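PDB 1LO8: 4-hydroxybenzoyl-CoA thioesterase from Pseudomonas sp. CBS3, which hydrolyses 4-hydroxybenzoyl-CoA to 4-hydroxybenzoate and CoA, the last step in converting 4-chlorobenzoate to 4-hydroxybenzoate. Local coordinates for residues A[55-60]-A[118-123]; A[87-92]-A[129-134]. One frame throughout, in Å; residues are numbered along the deposited sequence.

In the fold
Interactions 1 and 2 lie about 11 Å apart, centre to centre, in one curved antiparallel sheet, and both touch the bound 4-hydroxybenzyl-CoA. Strands 107-123 and 126-130, adjacent in sequence and in the sheet, join them: Phe119 O and Ile130 N are 2.8 Å apart, a probable hydrogen bond. Val118 CG1 packs 3.2 Å from the backbone Lys90 O, and the rings of Phe119 and Phe92 approach to 3.6 Å between CE2 and CE1. The two contacts thus meet along one side of the ligand, the aromatic end at interaction 1 (55-60 with 118-123) and the phosphates at interaction 2 (87-92 with 129-134).

Interaction 1 (A[55-60]-A[118-123]); sequences GIVGTP and VFAMND. With 4CA (4-hydroxybenzyl coenzyme A), chain B.
Three backbone hydrogen bonds join 55-60 to 118-123. Val57 N donates to Ala120 O at 2.9 Å, Ala120 N to Gly58 O at 3.1 Å, and Val118 N to Pro60 O. At the Gly55 end a water completes the join, donating to Gly55 O and accepting from Asn122 N. These bonds tie strand 56-68 to strand 107-123 in the antiparallel sheet of the hot-dog fold, beside the substrate pocket. Thr59 N donates to the phenolic O2B of 4-hydroxybenzyl-CoA at 3.1 Å.

Apolar contacts form on both sides of the backbone join. With chi1 at 60°, Thr59 CG2 stands anti to its carbonyl carbon and reaches over one face of the Phe119 ring, offset to the rim, a CH-pi contact 3.7 Å from the centroid. Ile56 CG2 meets the ring at its edge, 3.9 Å from CD1. Phe92, Phe39 and Tyr136 add further rings around Phe119. A leucine in place of Phe119 would probably cost the Thr59 methyl its aromatic face and leave Ile56 less well packed. Pro60, meanwhile, lays CG against Ala120 CB at 3.6 Å and Val118 CG2 at 4.1 Å, while Val118 CG1 approaches O4D of the ligand ribose. Asn122 ND2 comes to 3.1 Å from Val57 CG1, the two side chains crossing at about a right angle, and both pack on Ala19 of a neighbouring subunit.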
ATOM      1  N   GLY A  55      -3.181 -27.928  -3.603  1.00 28.04           N
ATOM      2  CA  GLY A  55      -3.981 -26.961  -4.334  1.00 25.85           C
ATOM      3  C   GLY A  55      -4.373 -25.767  -3.492  1.00 29.06           C
ATOM      4  O   GLY A  55      -4.941 -24.812  -4.005  1.00 27.58           O
ATOM      5  N   ILE A  56      -4.093 -25.820  -2.188  1.00 22.93           N
ATOM      6  CA  ILE A  56      -4.469 -24.733  -1.284  1.00 22.78           C
ATOM      7  C   ILE A  56      -3.626 -23.489  -1.555  1.00 26.66           C
ATOM      8  O   ILE A  56      -2.408 -23.475  -1.349  1.00 28.57           O
ATOM      9  CB  ILE A  56      -4.439 -25.192   0.180  1.00 26.16           C
ATOM     10  CG1 ILE A  56      -5.540 -26.208   0.455  1.00 22.75           C
ATOM     11  CG2 ILE A  56      -4.629 -24.031   1.130  1.00 24.16           C
ATOM     12  CD1 ILE A  56      -5.333 -26.884   1.818  1.00 24.33           C
ATOM     13  N   VAL A  57      -4.269 -22.452  -2.083  1.00 22.61           N
ATOM     14  CA  VAL A  57      -3.582 -21.206  -2.443  1.00 24.81           C
ATOM     15  C   VAL A  57      -3.550 -20.226  -1.289  1.00 30.96           C
ATOM     16  O   VAL A  57      -2.863 -19.215  -1.349  1.00 32.13           O
ATOM     17  CB  VAL A  57      -4.282 -20.441  -3.584  1.00 28.80           C
ATOM     18  CG1 VAL A  57      -4.439 -21.295  -4.830  1.00 32.36           C
ATOM     19  CG2 VAL A  57      -5.657 -19.908  -3.155  1.00 22.57           C
ATOM     20  N   GLY A  58      -4.326 -20.482  -0.250  1.00 31.75           N
ATOM     21  CA  GLY A  58      -4.355 -19.564   0.893  1.00 30.42           C
ATOM     22  C   GLY A  58      -5.729 -19.592   1.537  1.00 32.08           C
ATOM     23  O   GLY A  58      -6.484 -20.525   1.314  1.00 24.97           O
ATOM     24  N   THR A  59      -6.038 -18.546   2.317  1.00 29.11           N
ATOM     25  CA  THR A  59      -7.316 -18.422   3.019  1.00 27.30           C
ATOM     26  C   THR A  59      -7.984 -17.078   2.752  1.00 27.25           C
ATOM     27  O   THR A  59      -7.941 -16.199   3.616  1.00 26.97           O
ATOM     28  CB  THR A  59      -7.159 -18.633   4.539  1.00 20.69           C
ATOM     29  OG1 THR A  59      -6.267 -17.644   5.049  1.00 25.29           O
ATOM     30  CG2 THR A  59      -6.518 -19.984   4.792  1.00 28.87           C
ATOM     31  N   PRO A  60      -8.589 -16.903   1.574  1.00 20.64           N
ATOM     32  CA  PRO A  60      -9.242 -15.644   1.209  1.00 17.42           C
ATOM     33  C   PRO A  60     -10.334 -15.246   2.185  1.00 22.70           C
ATOM     34  O   PRO A  60     -11.044 -16.052   2.801  1.00 18.20           O
ATOM     35  CB  PRO A  60      -9.944 -15.859  -0.123  1.00 20.16           C
ATOM     36  CG  PRO A  60      -9.825 -17.330  -0.450  1.00 26.62           C
ATOM     37  CD  PRO A  60      -8.761 -17.898   0.495  1.00 22.08           C
ATOM     38  N   VAL A 118     -11.894 -18.730   4.284  1.00 21.19           N
ATOM     39  CA  VAL A 118     -12.012 -20.131   3.869  1.00 16.09           C
ATOM     40  C   VAL A 118     -10.685 -20.584   3.254  1.00 21.93           C
ATOM     41  O   VAL A 118      -9.888 -19.755   2.755  1.00 23.44           O
ATOM     42  CB  VAL A 118     -13.066 -20.305   2.773  1.00 18.03           C
ATOM     43  CG1 VAL A 118     -14.411 -19.726   3.106  1.00 18.62           C
ATOM     44  CG2 VAL A 118     -12.566 -19.619   1.500  1.00 17.42           C
ATOM     45  N   PHE A 119     -10.467 -21.910   3.240  1.00 22.65           N
ATOM     46  CA  PHE A 119      -9.299 -22.474   2.574  1.00 21.47           C
ATOM     47  C   PHE A 119      -9.733 -22.566   1.133  1.00 26.25           C
ATOM     48  O   PHE A 119     -10.843 -23.006   0.930  1.00 28.45           O
ATOM     49  CB  PHE A 119      -8.954 -23.847   3.083  1.00 21.87           C
ATOM     50  CG  PHE A 119      -8.177 -23.680   4.343  1.00 21.77           C
ATOM     51  CD1 PHE A 119      -6.807 -23.424   4.314  1.00 24.90           C
ATOM     52  CD2 PHE A 119      -8.815 -23.740   5.578  1.00 21.76           C
ATOM     53  CE1 PHE A 119      -6.077 -23.242   5.487  1.00 23.60           C
ATOM     54  CE2 PHE A 119      -8.093 -23.545   6.758  1.00 22.24           C
ATOM     55  CZ  PHE A 119      -6.720 -23.301   6.719  1.00 17.41           C
ATOM     56  N   ALA A 120      -8.933 -22.088   0.172  1.00 22.67           N
ATOM     57  CA  ALA A 120      -9.386 -22.110  -1.195  1.00 25.90           C
ATOM     58  C   ALA A 120      -8.389 -22.615  -2.189  1.00 30.53           C
ATOM     59  O   ALA A 120      -7.176 -22.580  -2.046  1.00 30.60           O
ATOM     60  CB  ALA A 120      -9.757 -20.733  -1.705  1.00 26.80           C
ATOM     61  N   MET A 121      -8.964 -23.003  -3.286  1.00 26.92           N
ATOM     62  CA  MET A 121      -8.191 -23.476  -4.374  1.00 25.32           C
ATOM     63  C   MET A 121      -8.507 -22.642  -5.573  1.00 34.54           C
ATOM     64  O   MET A 121      -9.529 -21.956  -5.586  1.00 31.42           O
ATOM     65  CB  MET A 121      -8.608 -24.924  -4.573  1.00 30.40           C
ATOM     66  CG  MET A 121      -7.984 -25.669  -3.437  1.00 38.07           C
ATOM     67  SD  MET A 121      -8.212 -27.410  -3.729  1.00 53.00           S
ATOM     68  CE  MET A 121      -9.799 -27.289  -4.591  1.00 47.17           C
ATOM     69  N   ASN A 122      -7.627 -22.667  -6.553  1.00 38.72           N
ATOM     70  CA  ASN A 122      -7.872 -21.920  -7.771  1.00 43.26           C
ATOM     71  C   ASN A 122      -8.225 -22.961  -8.798  1.00 47.72           C
ATOM     72  O   ASN A 122      -7.352 -23.736  -9.186  1.00 52.71           O
ATOM     73  CB  ASN A 122      -6.610 -21.216  -8.316  1.00 44.76           C
ATOM     74  CG  ASN A 122      -6.368 -19.785  -7.856  1.00 87.47           C
ATOM     75  OD1 ASN A 122      -7.228 -18.917  -8.032  1.00100.00           O
ATOM     76  ND2 ASN A 122      -5.190 -19.511  -7.268  1.00 60.29           N
ATOM     77  N   ASP A 123      -9.471 -23.025  -9.221  1.00 35.55           N
ATOM     78  CA  ASP A 123      -9.770 -24.003 -10.230  1.00 37.70           C
ATOM     79  C   ASP A 123      -9.666 -23.202 -11.499  1.00 39.53           C
ATOM     80  O   ASP A 123     -10.653 -22.626 -11.972  1.00 35.90           O
ATOM     81  CB  ASP A 123     -11.180 -24.565 -10.069  1.00 42.38           C
ATOM     82  CG  ASP A 123     -11.351 -25.319  -8.782  1.00 72.26           C
ATOM     83  OD1 ASP A 123     -10.418 -25.607  -8.042  1.00 74.61           O
ATOM     84  OD2 ASP A 123     -12.619 -25.629  -8.569  1.00 71.50           O
TER
HETATM   85  N1A 4CA B 170     -20.204 -14.582   5.548  1.00 21.03           N
HETATM   86  C2A 4CA B 170     -19.910 -15.716   6.266  1.00 26.72           C
HETATM   87  N3A 4CA B 170     -19.478 -16.862   5.839  1.00 33.43           N
HETATM   88  C4A 4CA B 170     -19.328 -16.849   4.508  1.00 26.61           C
HETATM   89  C5A 4CA B 170     -19.604 -15.804   3.654  1.00 23.29           C
HETATM   90  C6A 4CA B 170     -20.051 -14.585   4.218  1.00 27.97           C
HETATM   91  N6A 4CA B 170     -20.333 -13.483   3.542  1.00 28.79           N
HETATM   92  N7A 4CA B 170     -19.348 -16.168   2.331  1.00 53.08           N
HETATM   93  C8A 4CA B 170     -18.930 -17.442   2.417  1.00 19.49           C
HETATM   94  N9A 4CA B 170     -18.957 -17.894   3.698  1.00 28.43           N
HETATM   95  C1D 4CA B 170     -18.777 -19.253   4.122  1.00 39.14           C
HETATM   96  C2D 4CA B 170     -19.852 -19.965   3.338  1.00100.00           C
HETATM   97  O2D 4CA B 170     -21.081 -20.044   4.061  1.00 62.26           O
HETATM   98  C3D 4CA B 170     -19.341 -21.362   3.285  1.00100.00           C
HETATM   99  O3D 4CA B 170     -19.724 -22.016   4.473  1.00 37.92           O
HETATM  100  P3D 4CA B 170     -19.952 -23.315   5.187  1.00 74.27           P
HETATM  101  O7A 4CA B 170     -21.338 -23.245   5.784  1.00 86.96           O
HETATM  102  O8A 4CA B 170     -19.795 -24.445   4.192  1.00 55.06           O
HETATM  103  O9A 4CA B 170     -18.945 -23.491   6.288  1.00 39.16           O
HETATM  104  C4D 4CA B 170     -17.861 -21.146   3.132  1.00 25.50           C
HETATM  105  O4D 4CA B 170     -17.634 -19.744   3.540  1.00 42.99           O
HETATM  106  C5D 4CA B 170     -17.515 -21.392   1.676  1.00 24.05           C
HETATM  107  O5D 4CA B 170     -18.374 -20.554   0.880  1.00 53.55           O
HETATM  108  P1A 4CA B 170     -19.144 -21.274  -0.273  1.00 32.34           P
HETATM  109  O1A 4CA B 170     -20.195 -20.330  -0.746  1.00 91.94           O
HETATM  110  O2A 4CA B 170     -19.755 -22.468   0.361  1.00 38.05           O
HETATM  111  O3A 4CA B 170     -18.190 -21.710  -1.404  1.00 28.55           O
HETATM  112  P2A 4CA B 170     -17.700 -20.973  -2.777  1.00 34.48           P
HETATM  113  O4A 4CA B 170     -16.522 -21.734  -3.283  1.00 35.93           O
HETATM  114  O5A 4CA B 170     -18.801 -21.078  -3.762  1.00 83.21           O
HETATM  115  O6A 4CA B 170     -17.345 -19.386  -2.578  1.00 26.03           O
HETATM  116  CBP 4CA B 170     -15.332 -18.133  -2.428  1.00 38.48           C
HETATM  117  CCP 4CA B 170     -16.170 -19.238  -1.797  1.00 35.07           C
HETATM  118  CDP 4CA B 170     -14.752 -18.555  -3.800  1.00 34.80           C
HETATM  119  CEP 4CA B 170     -14.231 -17.690  -1.459  1.00 39.53           C
HETATM  120  CAP 4CA B 170     -16.218 -16.937  -2.774  1.00 40.71           C
HETATM  121  OAP 4CA B 170     -16.767 -16.382  -1.558  1.00 24.82           O
HETATM  122  C9P 4CA B 170     -15.332 -15.730  -3.148  1.00 24.64           C
HETATM  123  O9P 4CA B 170     -14.628 -15.680  -4.163  1.00 26.07           O
HETATM  124  N8P 4CA B 170     -15.311 -14.601  -2.250  1.00 18.39           N
HETATM  125  C7P 4CA B 170     -14.333 -13.608  -2.710  1.00 18.19           C
HETATM  126  C6P 4CA B 170     -13.020 -13.817  -1.965  1.00 23.97           C
HETATM  127  C5P 4CA B 170     -12.107 -12.583  -2.156  1.00 19.62           C
HETATM  128  O5P 4CA B 170     -11.786 -12.136  -3.234  1.00 21.94           O
HETATM  129  N4P 4CA B 170     -11.725 -11.878  -0.957  1.00 16.57           N
HETATM  130  C3P 4CA B 170     -10.856 -10.735  -1.240  1.00 15.74           C
HETATM  131  C2P 4CA B 170      -9.397 -11.173  -1.404  1.00 21.64           C
HETATM  132  S1P 4CA B 170      -8.613 -12.087  -0.056  1.00 25.43           S
HETATM  133  C1B 4CA B 170      -6.916 -12.198  -0.473  1.00 12.87           C
HETATM  134  C2B 4CA B 170      -6.207 -13.270   0.210  1.00 39.45           C
HETATM  135  C3B 4CA B 170      -6.012 -14.498  -0.460  1.00 26.27           C
HETATM  136  C4B 4CA B 170      -5.316 -15.541   0.183  1.00 22.42           C
HETATM  137  C5B 4CA B 170      -4.802 -15.339   1.485  1.00 21.04           C
HETATM  138  O2B 4CA B 170      -3.993 -16.294   2.066  1.00 32.08           O
HETATM  139  C6B 4CA B 170      -5.053 -14.118   2.172  1.00 19.92           C
HETATM  140  C7B 4CA B 170      -5.700 -13.052   1.511  1.00 14.44           C
HETATM  141  O   HOH W   1      -5.653 -25.017  -7.150  1.00 55.76           O

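Interaction 2 (A[87-92]-A[129-134]). With 4CA (4-hydroxybenzyl coenzyme A), chain B.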
ATOM      1  N   TRP A  87     -14.950 -23.035  14.035  1.00 31.36           N
ATOM      2  CA  TRP A  87     -14.741 -23.762  12.793  1.00 26.13           C
ATOM      3  C   TRP A  87     -16.115 -24.019  12.254  1.00 26.15           C
ATOM      4  O   TRP A  87     -17.060 -24.292  12.985  1.00 32.77           O
ATOM      5  CB  TRP A  87     -13.930 -25.084  12.919  1.00 25.70           C
ATOM      6  CG  TRP A  87     -12.537 -24.898  13.390  1.00 25.81           C
ATOM      7  CD1 TRP A  87     -12.138 -24.986  14.659  1.00 29.08           C
ATOM      8  CD2 TRP A  87     -11.366 -24.633  12.603  1.00 26.18           C
ATOM      9  NE1 TRP A  87     -10.798 -24.755  14.741  1.00 31.70           N
ATOM     10  CE2 TRP A  87     -10.294 -24.532  13.492  1.00 32.76           C
ATOM     11  CE3 TRP A  87     -11.114 -24.446  11.251  1.00 27.59           C
ATOM     12  CZ2 TRP A  87      -8.998 -24.239  13.068  1.00 33.12           C
ATOM     13  CZ3 TRP A  87      -9.835 -24.151  10.826  1.00 28.86           C
ATOM     14  CH2 TRP A  87      -8.776 -24.043  11.727  1.00 29.30           C
ATOM     15  N   ARG A  88     -16.244 -23.917  10.971  1.00 22.42           N
ATOM     16  CA  ARG A  88     -17.522 -24.176  10.399  1.00 21.89           C
ATOM     17  C   ARG A  88     -17.279 -25.203   9.353  1.00 36.07           C
ATOM     18  O   ARG A  88     -16.209 -25.802   9.364  1.00 42.94           O
ATOM     19  CB  ARG A  88     -18.259 -22.944   9.897  1.00 21.98           C
ATOM     20  CG  ARG A  88     -18.330 -21.827  10.947  1.00 32.42           C
ATOM     21  CD  ARG A  88     -18.787 -20.492  10.372  1.00 31.17           C
ATOM     22  NE  ARG A  88     -19.192 -19.604  11.439  1.00 27.69           N
ATOM     23  CZ  ARG A  88     -19.829 -18.449  11.290  1.00 48.57           C
ATOM     24  NH1 ARG A  88     -20.166 -17.971  10.090  1.00 30.44           N
ATOM     25  NH2 ARG A  88     -20.120 -17.744  12.387  1.00 59.26           N
ATOM     26  N   ARG A  89     -18.206 -25.370   8.439  1.00 40.14           N
ATOM     27  CA  ARG A  89     -17.991 -26.382   7.430  1.00 46.44           C
ATOM     28  C   ARG A  89     -16.849 -26.103   6.481  1.00 38.37           C
ATOM     29  O   ARG A  89     -15.892 -26.865   6.425  1.00 40.47           O
ATOM     30  CB  ARG A  89     -19.260 -26.680   6.656  1.00 65.66           C
ATOM     31  CG  ARG A  89     -19.075 -27.662   5.508  1.00 87.51           C
ATOM     32  CD  ARG A  89     -20.354 -28.442   5.257  1.00 85.32           C
ATOM     33  NE  ARG A  89     -20.084 -29.812   4.859  1.00 73.44           N
ATOM     34  CZ  ARG A  89     -19.871 -30.105   3.589  1.00 91.04           C
ATOM     35  NH1 ARG A  89     -19.895 -29.168   2.639  1.00 84.35           N
ATOM     36  NH2 ARG A  89     -19.607 -31.353   3.255  1.00100.00           N
ATOM     37  N   LYS A  90     -17.011 -25.053   5.695  1.00 32.04           N
ATOM     38  CA  LYS A  90     -16.017 -24.640   4.720  1.00 34.92           C
ATOM     39  C   LYS A  90     -15.423 -23.285   5.067  1.00 33.42           C
ATOM     40  O   LYS A  90     -14.716 -22.684   4.285  1.00 34.23           O
ATOM     41  CB  LYS A  90     -16.623 -24.551   3.338  1.00 37.44           C
ATOM     42  CG  LYS A  90     -17.127 -25.887   2.789  1.00 47.54           C
ATOM     43  CD  LYS A  90     -17.659 -25.691   1.380  1.00 56.86           C
ATOM     44  CE  LYS A  90     -17.848 -26.976   0.601  1.00 47.93           C
ATOM     45  NZ  LYS A  90     -18.201 -26.729  -0.806  1.00 87.92           N
ATOM     46  N   SER A  91     -15.720 -22.786   6.251  1.00 29.07           N
ATOM     47  CA  SER A  91     -15.228 -21.486   6.645  1.00 24.99           C
ATOM     48  C   SER A  91     -14.752 -21.524   8.062  1.00 27.38           C
ATOM     49  O   SER A  91     -14.867 -22.527   8.763  1.00 26.45           O
ATOM     50  CB  SER A  91     -16.322 -20.452   6.501  1.00 25.48           C
ATOM     51  OG  SER A  91     -17.517 -20.955   7.039  1.00 39.16           O
ATOM     52  N   PHE A  92     -14.209 -20.424   8.497  1.00 23.71           N
ATOM     53  CA  PHE A  92     -13.742 -20.352   9.845  1.00 20.10           C
ATOM     54  C   PHE A  92     -13.683 -18.896  10.259  1.00 25.57           C
ATOM     55  O   PHE A  92     -13.484 -18.016   9.418  1.00 20.62           O
ATOM     56  CB  PHE A  92     -12.427 -21.100  10.033  1.00 22.04           C
ATOM     57  CG  PHE A  92     -11.261 -20.512   9.281  1.00 20.38           C
ATOM     58  CD1 PHE A  92     -10.988 -20.970   7.995  1.00 24.59           C
ATOM     59  CD2 PHE A  92     -10.448 -19.516   9.827  1.00 23.62           C
ATOM     60  CE1 PHE A  92      -9.921 -20.445   7.271  1.00 26.72           C
ATOM     61  CE2 PHE A  92      -9.356 -18.980   9.127  1.00 26.35           C
ATOM     62  CZ  PHE A  92      -9.104 -19.460   7.837  1.00 26.80           C
ATOM     63  N   ALA A 129     -13.850 -22.521  -2.468  1.00 25.88           N
ATOM     64  CA  ALA A 129     -13.600 -22.879  -1.069  1.00 26.29           C
ATOM     65  C   ALA A 129     -13.607 -24.371  -0.818  1.00 31.97           C
ATOM     66  O   ALA A 129     -14.356 -25.122  -1.422  1.00 34.48           O
ATOM     67  CB  ALA A 129     -14.687 -22.324  -0.164  1.00 25.69           C
ATOM     68  N   ILE A 130     -12.825 -24.823   0.136  1.00 30.70           N
ATOM     69  CA  ILE A 130     -12.853 -26.245   0.442  1.00 30.75           C
ATOM     70  C   ILE A 130     -13.174 -26.527   1.903  1.00 35.09           C
ATOM     71  O   ILE A 130     -13.065 -25.679   2.776  1.00 33.44           O
ATOM     72  CB  ILE A 130     -11.566 -26.961   0.099  1.00 30.15           C
ATOM     73  CG1 ILE A 130     -10.461 -26.389   0.966  1.00 29.00           C
ATOM     74  CG2 ILE A 130     -11.255 -26.793  -1.378  1.00 27.11           C
ATOM     75  CD1 ILE A 130      -9.185 -27.216   0.938  1.00 33.76           C
ATOM     76  N   GLU A 131     -13.551 -27.763   2.167  1.00 29.27           N
ATOM     77  CA  GLU A 131     -13.862 -28.183   3.507  1.00 27.08           C
ATOM     78  C   GLU A 131     -12.670 -27.967   4.371  1.00 24.84           C
ATOM     79  O   GLU A 131     -11.599 -28.370   3.991  1.00 27.34           O
ATOM     80  CB  GLU A 131     -14.217 -29.699   3.532  1.00 32.31           C
ATOM     81  CG  GLU A 131     -15.012 -30.108   4.794  1.00 65.04           C
ATOM     82  CD  GLU A 131     -15.804 -31.377   4.656  1.00 85.74           C
ATOM     83  OE1 GLU A 131     -16.993 -31.385   4.394  1.00100.00           O
ATOM     84  OE2 GLU A 131     -15.073 -32.454   4.848  1.00 93.51           O
ATOM     85  N   VAL A 132     -12.827 -27.335   5.514  1.00 23.94           N
ATOM     86  CA  VAL A 132     -11.657 -27.157   6.326  1.00 23.05           C
ATOM     87  C   VAL A 132     -10.912 -28.457   6.462  1.00 30.88           C
ATOM     88  O   VAL A 132     -11.534 -29.429   6.789  1.00 30.65           O
ATOM     89  CB  VAL A 132     -11.990 -26.571   7.673  1.00 26.09           C
ATOM     90  CG1 VAL A 132     -10.679 -26.494   8.433  1.00 25.03           C
ATOM     91  CG2 VAL A 132     -12.679 -25.218   7.494  1.00 25.54           C
ATOM     92  N   PRO A 133      -9.611 -28.496   6.169  1.00 32.16           N
ATOM     93  CA  PRO A 133      -8.886 -29.737   6.280  1.00 29.39           C
ATOM     94  C   PRO A 133      -8.701 -30.182   7.719  1.00 37.46           C
ATOM     95  O   PRO A 133      -8.202 -29.483   8.573  1.00 43.30           O
ATOM     96  CB  PRO A 133      -7.555 -29.581   5.521  1.00 27.29           C
ATOM     97  CG  PRO A 133      -7.578 -28.193   4.906  1.00 33.78           C
ATOM     98  CD  PRO A 133      -8.792 -27.456   5.457  1.00 30.28           C
ATOM     99  N   ALA A 134      -9.132 -31.391   7.981  1.00 34.91           N
ATOM    100  CA  ALA A 134      -9.031 -31.986   9.291  1.00 37.32           C
ATOM    101  C   ALA A 134      -7.668 -31.795   9.947  1.00 38.95           C
ATOM    102  O   ALA A 134      -7.511 -31.489  11.141  1.00 31.77           O
ATOM    103  CB  ALA A 134      -9.366 -33.466   9.166  1.00 41.67           C
TER
HETATM  104  N1A 4CA B 170     -20.204 -14.582   5.548  1.00 21.03           N
HETATM  105  C2A 4CA B 170     -19.910 -15.716   6.266  1.00 26.72           C
HETATM  106  N3A 4CA B 170     -19.478 -16.862   5.839  1.00 33.43           N
HETATM  107  C4A 4CA B 170     -19.328 -16.849   4.508  1.00 26.61           C
HETATM  108  C5A 4CA B 170     -19.604 -15.804   3.654  1.00 23.29           C
HETATM  109  C6A 4CA B 170     -20.051 -14.585   4.218  1.00 27.97           C
HETATM  110  N6A 4CA B 170     -20.333 -13.483   3.542  1.00 28.79           N
HETATM  111  N7A 4CA B 170     -19.348 -16.168   2.331  1.00 53.08           N
HETATM  112  C8A 4CA B 170     -18.930 -17.442   2.417  1.00 19.49           C
HETATM  113  N9A 4CA B 170     -18.957 -17.894   3.698  1.00 28.43           N
HETATM  114  C1D 4CA B 170     -18.777 -19.253   4.122  1.00 39.14           C
HETATM  115  C2D 4CA B 170     -19.852 -19.965   3.338  1.00100.00           C
HETATM  116  O2D 4CA B 170     -21.081 -20.044   4.061  1.00 62.26           O
HETATM  117  C3D 4CA B 170     -19.341 -21.362   3.285  1.00100.00           C
HETATM  118  O3D 4CA B 170     -19.724 -22.016   4.473  1.00 37.92           O
HETATM  119  P3D 4CA B 170     -19.952 -23.315   5.187  1.00 74.27           P
HETATM  120  O7A 4CA B 170     -21.338 -23.245   5.784  1.00 86.96           O
HETATM  121  O8A 4CA B 170     -19.795 -24.445   4.192  1.00 55.06           O
HETATM  122  O9A 4CA B 170     -18.945 -23.491   6.288  1.00 39.16           O
HETATM  123  C4D 4CA B 170     -17.861 -21.146   3.132  1.00 25.50           C
HETATM  124  O4D 4CA B 170     -17.634 -19.744   3.540  1.00 42.99           O
HETATM  125  C5D 4CA B 170     -17.515 -21.392   1.676  1.00 24.05           C
HETATM  126  O5D 4CA B 170     -18.374 -20.554   0.880  1.00 53.55           O
HETATM  127  P1A 4CA B 170     -19.144 -21.274  -0.273  1.00 32.34           P
HETATM  128  O1A 4CA B 170     -20.195 -20.330  -0.746  1.00 91.94           O
HETATM  129  O2A 4CA B 170     -19.755 -22.468   0.361  1.00 38.05           O
HETATM  130  O3A 4CA B 170     -18.190 -21.710  -1.404  1.00 28.55           O
HETATM  131  P2A 4CA B 170     -17.700 -20.973  -2.777  1.00 34.48           P
HETATM  132  O4A 4CA B 170     -16.522 -21.734  -3.283  1.00 35.93           O
HETATM  133  O5A 4CA B 170     -18.801 -21.078  -3.762  1.00 83.21           O
HETATM  134  O6A 4CA B 170     -17.345 -19.386  -2.578  1.00 26.03           O
HETATM  135  CBP 4CA B 170     -15.332 -18.133  -2.428  1.00 38.48           C
HETATM  136  CCP 4CA B 170     -16.170 -19.238  -1.797  1.00 35.07           C
HETATM  137  CDP 4CA B 170     -14.752 -18.555  -3.800  1.00 34.80           C
HETATM  138  CEP 4CA B 170     -14.231 -17.690  -1.459  1.00 39.53           C
HETATM  139  CAP 4CA B 170     -16.218 -16.937  -2.774  1.00 40.71           C
HETATM  140  OAP 4CA B 170     -16.767 -16.382  -1.558  1.00 24.82           O
HETATM  141  C9P 4CA B 170     -15.332 -15.730  -3.148  1.00 24.64           C
HETATM  142  O9P 4CA B 170     -14.628 -15.680  -4.163  1.00 26.07           O
HETATM  143  N8P 4CA B 170     -15.311 -14.601  -2.250  1.00 18.39           N
HETATM  144  C7P 4CA B 170     -14.333 -13.608  -2.710  1.00 18.19           C
HETATM  145  C6P 4CA B 170     -13.020 -13.817  -1.965  1.00 23.97           C
HETATM  146  C5P 4CA B 170     -12.107 -12.583  -2.156  1.00 19.62           C
HETATM  147  O5P 4CA B 170     -11.786 -12.136  -3.234  1.00 21.94           O
HETATM  148  N4P 4CA B 170     -11.725 -11.878  -0.957  1.00 16.57           N
HETATM  149  C3P 4CA B 170     -10.856 -10.735  -1.240  1.00 15.74           C
HETATM  150  C2P 4CA B 170      -9.397 -11.173  -1.404  1.00 21.64           C
HETATM  151  S1P 4CA B 170      -8.613 -12.087  -0.056  1.00 25.43           S
HETATM  152  C1B 4CA B 170      -6.916 -12.198  -0.473  1.00 12.87           C
HETATM  153  C2B 4CA B 170      -6.207 -13.270   0.210  1.00 39.45           C
HETATM  154  C3B 4CA B 170      -6.012 -14.498  -0.460  1.00 26.27           C
HETATM  155  C4B 4CA B 170      -5.316 -15.541   0.183  1.00 22.42           C
HETATM  156  C5B 4CA B 170      -4.802 -15.339   1.485  1.00 21.04           C
HETATM  157  O2B 4CA B 170      -3.993 -16.294   2.066  1.00 32.08           O
HETATM  158  C6B 4CA B 170      -5.053 -14.118   2.172  1.00 19.92           C
HETATM  159  C7B 4CA B 170      -5.700 -13.052   1.511  1.00 14.44           C
HETATM  160  O   HOH W   2     -12.212 -23.697   3.964  1.00 31.13           O
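Lys90 packs beside Glu131, its CG 4.1 Å from Glu131 CA, and from this join both segments reach the phosphates of 4-hydroxybenzyl-CoA. Lys90 N donates to O9A of the 3'-phosphate at 2.6 Å, and Ser91 OG donates to the same oxygen at 3.0 Å. From the opposite segment Ala129 N donates to O4A of the diphosphate at 2.9 Å, in an almost straight bond. The Lys90 chain leaves with CG anti to the carbonyl carbon (chi1 -64°) and then extends, its methylenes passing O8A with CD 4.0 Å from O2A of the diphosphate. Lys90 is a substrate-binding residue, and its charge, lying near the diphosphate, would probably stabilise these anions.

Behind this first shell, Val132 N donates to Arg89 O at 3.2 Å, fixing the loop against the end of strand 126-130. Val132 CG1 meets the six-membered ring of Trp87 3.5 Å from CZ3, the two side chains roughly perpendicular, while CG2 faces Ser91 O. Trp87 and Val132 both continue onto Ile137 of helix 134-140, with Pro133 in the N-cap position just before it. Near the solvent, Glu131 OE1 lies over a face of the poorly ordered Arg89 guanidinium, 2.9 Å from NH2, with no N-H aimed at it, a salt bridge of charges only. The loop joining strands 77-87 and 92-101 thus meets the end of strand 126-130 to form the CoA phosphate site of this hot-dog thioesterase.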